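Local coordinates for benzoylformate Decarboxylase (Polynucleobacter necessarius, PDB 4K9Q), which binds thiamine diphosphate and a magnesium ion and probably decarboxylates benzoylformate to benzaldehyde and carbon dioxide, at residues I267-A272 with S290-V295; N199-Y204 with P227-P232. All blocks are in the same frame, centred on the assembly; numbering follows the deposited sequence.

Contact 1: I267-A272 with S290-V295; sequences IVVIGA and STLLQV
The amide of G271 gives the shortest polar bond here, G271 N to V295 O at 2.7 Å, the donor tilted 27° from the carbonyl plane. It is the last backbone rung between two parallel strands of the central domain, whose six-stranded sheet has the Rossmann-like order 3-2-1-4-5-6; these are its fourth and fifth strands, joined by a crossover without a helix. The general rule of parallel pairing is followed closely: I267 and V269 turn both N and O to the partner strand, and G271 its N, while V268 and I270 turn theirs toward strand 201-204. I267 O takes L293 N at 2.8 Å and, as a second contact, the CA-H of L292, with 3.2 Å between L292 CA and I267 O. V269 O is shared likewise by V295 N and the CA-H of Q294.

On one face L292, its CG anti to the backbone N (chi1 180°), lays CD1 across two neighbours, 4.0 Å from I267 CG2 and 3.8 Å from V269 CG2. The other face carries V268, I270, L293 and V295 and is covered by helices 184-196 and 315-323. From within its strand, Q294 sends its extended chain to the loop that follows strand 266-270: Q294 NE2 donates to A272 O at 3.0 Å, in the carbonyl plane on a lone pair, with that oxygen only 14° out of the glutamine amide plane.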
loop_
_atom_site.group_PDB
_atom_site.type_symbol
_atom_site.label_atom_id
_atom_site.label_comp_id
_atom_site.label_asym_id
_atom_site.label_seq_id
_atom_site.Cartn_x
_atom_site.Cartn_y
_atom_site.Cartn_z
ATOM N N ILE A 267 7.223 -32.180 -20.680
ATOM C CA ILE A 267 6.636 -32.168 -19.334
ATOM C C ILE A 267 5.336 -31.364 -19.388
ATOM O O ILE A 267 5.342 -30.189 -19.748
ATOM C CB ILE A 267 7.590 -31.535 -18.294
ATOM C CG1 ILE A 267 8.991 -32.159 -18.377
ATOM C CG2 ILE A 267 7.019 -31.672 -16.883
ATOM C CD1 ILE A 267 8.999 -33.658 -18.287
ATOM N N VAL A 268 4.223 -32.008 -19.058
ATOM C CA VAL A 268 2.915 -31.379 -19.151
ATOM C C VAL A 268 2.328 -31.162 -17.750
ATOM O O VAL A 268 1.909 -32.113 -17.082
ATOM C CB VAL A 268 1.948 -32.222 -20.003
ATOM C CG1 VAL A 268 0.605 -31.505 -20.158
ATOM C CG2 VAL A 268 2.553 -32.496 -21.380
ATOM N N VAL A 269 2.305 -29.907 -17.309
ATOM C CA VAL A 269 1.825 -29.576 -15.968
ATOM C C VAL A 269 0.413 -29.010 -16.028
ATOM O O VAL A 269 0.189 -27.962 -16.639
ATOM C CB VAL A 269 2.744 -28.529 -15.302
ATOM C CG1 VAL A 269 2.316 -28.275 -13.857
ATOM C CG2 VAL A 269 4.213 -28.979 -15.377
ATOM N N ILE A 270 -0.538 -29.689 -15.394
ATOM C CA ILE A 270 -1.925 -29.235 -15.414
ATOM C C ILE A 270 -2.420 -28.884 -14.012
ATOM O O ILE A 270 -2.479 -29.749 -13.135
ATOM C CB ILE A 270 -2.852 -30.296 -16.066
ATOM C CG1 ILE A 270 -2.378 -30.600 -17.494
ATOM C CG2 ILE A 270 -4.295 -29.806 -16.096
ATOM C CD1 ILE A 270 -3.207 -31.655 -18.182
ATOM N N GLY A 271 -2.759 -27.612 -13.801
ATOM C CA GLY A 271 -3.406 -27.190 -12.561
ATOM C C GLY A 271 -2.472 -26.940 -11.386
ATOM O O GLY A 271 -2.859 -27.092 -10.214
ATOM N N ALA A 272 -1.244 -26.538 -11.693
ATOM C CA ALA A 272 -0.220 -26.344 -10.674
ATOM C C ALA A 272 0.707 -25.185 -10.997
ATOM O O ALA A 272 0.912 -24.849 -12.165
ATOM C CB ALA A 272 0.613 -27.612 -10.542
ATOM N N SER A 290 14.449 -31.353 -22.694
ATOM C CA SER A 290 12.996 -31.352 -22.549
ATOM C C SER A 290 12.423 -29.943 -22.651
ATOM O O SER A 290 13.159 -28.948 -22.630
ATOM C CB SER A 290 12.572 -32.002 -21.228
ATOM O OG SER A 290 13.039 -31.257 -20.120
ATOM N N THR A 291 11.107 -29.870 -22.797
ATOM C CA THR A 291 10.388 -28.597 -22.784
ATOM C C THR A 291 9.147 -28.824 -21.936
ATOM O O THR A 291 8.797 -29.970 -21.640
ATOM C CB THR A 291 9.983 -28.119 -24.188
ATOM O OG1 THR A 291 9.027 -29.024 -24.754
ATOM C CG2 THR A 291 11.214 -28.025 -25.098
ATOM N N LEU A 292 8.490 -27.743 -21.537
ATOM C CA LEU A 292 7.372 -27.841 -20.603
ATOM C C LEU A 292 6.145 -27.052 -21.057
ATOM O O LEU A 292 6.269 -25.949 -21.603
ATOM C CB LEU A 292 7.823 -27.375 -19.210
ATOM C CG LEU A 292 6.813 -27.383 -18.055
ATOM C CD1 LEU A 292 7.503 -27.685 -16.709
ATOM C CD2 LEU A 292 6.081 -26.052 -17.999
ATOM N N LEU A 293 4.965 -27.629 -20.815
ATOM C CA LEU A 293 3.701 -26.918 -20.985
ATOM C C LEU A 293 3.072 -26.755 -19.606
ATOM O O LEU A 293 3.186 -27.656 -18.768
ATOM C CB LEU A 293 2.741 -27.709 -21.877
ATOM C CG LEU A 293 3.283 -28.109 -23.249
ATOM C CD1 LEU A 293 2.276 -28.968 -23.989
ATOM C CD2 LEU A 293 3.625 -26.873 -24.048
ATOM N N GLN A 294 2.411 -25.618 -19.379
ATOM C CA GLN A 294 1.724 -25.351 -18.109
ATOM C C GLN A 294 0.295 -24.853 -18.338
ATOM O O GLN A 294 0.074 -23.978 -19.167
ATOM C CB GLN A 294 2.478 -24.282 -17.301
ATOM C CG GLN A 294 1.839 -24.009 -15.929
ATOM C CD GLN A 294 2.434 -22.811 -15.210
ATOM O OE1 GLN A 294 3.187 -22.032 -15.793
ATOM N NE2 GLN A 294 2.107 -22.668 -13.926
ATOM N N VAL A 295 -0.664 -25.401 -17.592
ATOM C CA VAL A 295 -2.028 -24.863 -17.532
ATOM C C VAL A 295 -2.317 -24.534 -16.073
ATOM O O VAL A 295 -2.103 -25.381 -15.200
ATOM C CB VAL A 295 -3.068 -25.908 -18.001
ATOM C CG1 VAL A 295 -4.503 -25.434 -17.721
ATOM C CG2 VAL A 295 -2.879 -26.234 -19.479
#

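Contact 2: N199-Y204 with P227-P232; sequences NPLLIY and PVWAAP
V228 lies over one face of the Y204 ring, its CG1 4.1 Å above the plane and offset toward the rim on the CD2 side. The indole of W229, on the other face of the sheet, is approached differently: L202 O sits at its edge, near the ring plane, while L201 CD1 comes in obliquely, 3.6 Å from W229 NE1 and 3.7 Å from W229 CD1. L201 has its CG anti to the backbone N (chi1 174°), which places CG 3.9 Å from W229 CD1; from there its CD1 reaches the five-membered-ring side of the indole. Y204 OH is hydrogen-bonded to G217 O, which ties the ring to helix 214-224; F220 and A221 of the same helix pack on the face formed by L202, Y204 and V228.

Between these two layers the backbones pair in parallel, with L202 opposite V228 and I203 opposite W229. L202 O accepts W229 N at 2.9 Å, and W229 O takes Y204 N at 2.9 Å together with the CA-H of I203. At the end of the pairing A231 N still reaches Y204 O at 2.9 Å, but from above the carbonyl plane, 36° out of it. There I203 CG2 rests against the chain just past strand 228-230, 3.6 Å from A231 CA. Adjacent parallel strands linked through helices and covered by one of them illustrate the beta-alpha-beta unit, here the first, in chain order, of a Rossmann-like sheet.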
loop_
_atom_site.group_PDB
_atom_site.type_symbol
_atom_site.label_atom_id
_atom_site.label_comp_id
_atom_site.label_asym_id
_atom_site.label_seq_id
_atom_site.Cartn_x
_atom_site.Cartn_y
_atom_site.Cartn_z
ATOM N N ASN A 199 7.714 -39.252 -25.368
ATOM C CA ASN A 199 7.565 -39.804 -24.030
ATOM C C ASN A 199 7.116 -38.732 -23.043
ATOM O O ASN A 199 7.879 -38.337 -22.162
ATOM C CB ASN A 199 8.899 -40.395 -23.576
ATOM C CG ASN A 199 8.743 -41.389 -22.444
ATOM O OD1 ASN A 199 7.629 -41.799 -22.102
ATOM N ND2 ASN A 199 9.864 -41.798 -21.864
ATOM N N PRO A 200 5.880 -38.244 -23.199
ATOM C CA PRO A 200 5.389 -37.159 -22.340
ATOM C C PRO A 200 5.222 -37.607 -20.890
ATOM O O PRO A 200 4.996 -38.790 -20.620
ATOM C CB PRO A 200 4.022 -36.827 -22.947
ATOM C CG PRO A 200 3.595 -38.091 -23.615
ATOM C CD PRO A 200 4.858 -38.690 -24.161
ATOM N N LEU A 201 5.356 -36.662 -19.965
ATOM C CA LEU A 201 5.128 -36.933 -18.549
ATOM C C LEU A 201 4.153 -35.896 -18.013
ATOM O O LEU A 201 4.261 -34.713 -18.327
ATOM C CB LEU A 201 6.457 -36.904 -17.779
ATOM C CG LEU A 201 6.434 -37.016 -16.247
ATOM C CD1 LEU A 201 7.659 -37.775 -15.719
ATOM C CD2 LEU A 201 6.352 -35.622 -15.627
ATOM N N LEU A 202 3.183 -36.347 -17.226
ATOM C CA LEU A 202 2.154 -35.457 -16.703
ATOM C C LEU A 202 2.410 -35.116 -15.242
ATOM O O LEU A 202 2.740 -35.992 -14.446
ATOM C CB LEU A 202 0.775 -36.099 -16.855
ATOM C CG LEU A 202 0.245 -36.297 -18.271
ATOM C CD1 LEU A 202 -1.006 -37.147 -18.248
ATOM C CD2 LEU A 202 -0.049 -34.953 -18.888
ATOM N N ILE A 203 2.264 -33.837 -14.904
ATOM C CA ILE A 203 2.324 -33.392 -13.514
ATOM C C ILE A 203 1.005 -32.696 -13.215
ATOM O O ILE A 203 0.662 -31.707 -13.860
ATOM C CB ILE A 203 3.494 -32.428 -13.268
ATOM C CG1 ILE A 203 4.823 -33.119 -13.596
ATOM C CG2 ILE A 203 3.478 -31.920 -11.808
ATOM C CD1 ILE A 203 6.022 -32.206 -13.457
ATOM N N TYR A 204 0.253 -33.228 -12.257
ATOM C CA TYR A 204 -1.072 -32.685 -11.931
ATOM C C TYR A 204 -1.051 -31.948 -10.590
ATOM O O TYR A 204 -0.454 -32.423 -9.621
ATOM C CB TYR A 204 -2.111 -33.808 -11.840
ATOM C CG TYR A 204 -2.623 -34.363 -13.151
ATOM C CD1 TYR A 204 -2.104 -33.948 -14.372
ATOM C CD2 TYR A 204 -3.639 -35.312 -13.160
ATOM C CE1 TYR A 204 -2.591 -34.468 -15.575
ATOM C CE2 TYR A 204 -4.129 -35.834 -14.348
ATOM C CZ TYR A 204 -3.604 -35.410 -15.548
ATOM O OH TYR A 204 -4.106 -35.937 -16.715
ATOM N N PRO A 227 3.076 -41.477 -17.531
ATOM C CA PRO A 227 3.191 -41.448 -16.072
ATOM C C PRO A 227 2.634 -40.138 -15.520
ATOM O O PRO A 227 2.813 -39.080 -16.131
ATOM C CB PRO A 227 4.703 -41.523 -15.838
ATOM C CG PRO A 227 5.304 -40.973 -17.081
ATOM C CD PRO A 227 4.393 -41.419 -18.190
ATOM N N VAL A 228 1.974 -40.219 -14.371
ATOM C CA VAL A 228 1.427 -39.042 -13.716
ATOM C C VAL A 228 2.097 -38.856 -12.359
ATOM O O VAL A 228 2.200 -39.791 -11.576
ATOM C CB VAL A 228 -0.092 -39.182 -13.514
ATOM C CG1 VAL A 228 -0.624 -38.024 -12.697
ATOM C CG2 VAL A 228 -0.799 -39.261 -14.876
ATOM N N TRP A 229 2.572 -37.643 -12.100
ATOM C CA TRP A 229 3.097 -37.292 -10.786
ATOM C C TRP A 229 2.241 -36.189 -10.202
ATOM O O TRP A 229 1.736 -35.348 -10.936
ATOM C CB TRP A 229 4.508 -36.735 -10.905
ATOM C CG TRP A 229 5.547 -37.745 -11.275
ATOM C CD1 TRP A 229 5.839 -38.200 -12.526
ATOM C CD2 TRP A 229 6.451 -38.402 -10.383
ATOM N NE1 TRP A 229 6.869 -39.112 -12.467
ATOM C CE2 TRP A 229 7.268 -39.245 -11.164
ATOM C CE3 TRP A 229 6.658 -38.351 -8.998
ATOM C CZ2 TRP A 229 8.264 -40.045 -10.605
ATOM C CZ3 TRP A 229 7.654 -39.145 -8.445
ATOM C CH2 TRP A 229 8.440 -39.978 -9.246
ATOM N N ALA A 230 2.108 -36.163 -8.882
ATOM C CA ALA A 230 1.493 -35.017 -8.228
ATOM C C ALA A 230 2.540 -33.911 -8.102
ATOM O O ALA A 230 3.703 -34.173 -7.761
ATOM C CB ALA A 230 0.937 -35.406 -6.854
ATOM N N ALA A 231 2.141 -32.677 -8.393
ATOM C CA ALA A 231 3.029 -31.533 -8.207
ATOM C C ALA A 231 3.527 -31.474 -6.757
ATOM O O ALA A 231 2.850 -31.969 -5.855
ATOM C CB ALA A 231 2.306 -30.248 -8.575
ATOM N N PRO A 232 4.712 -30.877 -6.531
ATOM C CA PRO A 232 5.198 -30.747 -5.148
ATOM C C PRO A 232 4.211 -29.955 -4.305
ATOM O O PRO A 232 3.631 -28.968 -4.782
ATOM C CB PRO A 232 6.510 -29.957 -5.302
ATOM C CG PRO A 232 6.373 -29.239 -6.625
ATOM C CD PRO A 232 5.588 -30.189 -7.498
#

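Overall arrangement
Contact 2 comes first along the chain and closes before contact 1 opens, yet their centres lie only about 8 Å apart. All four strands belong to the parallel sheet of the central domain, in the order 228-230, 201-204, 266-270, 291-296. From strand 201-204 the chain builds outward to 228-230 and 246-249, then returns through helix 254-260 to lay strand 266-270 on the other side of 201-204. There the two contacts join: V268 N and V268 O probably bond to L201 O and I203 N, and V268 packs on L202. Both contacts thus form the middle of one Rossmann-like core, away from the thiamine diphosphate and magnesium sites.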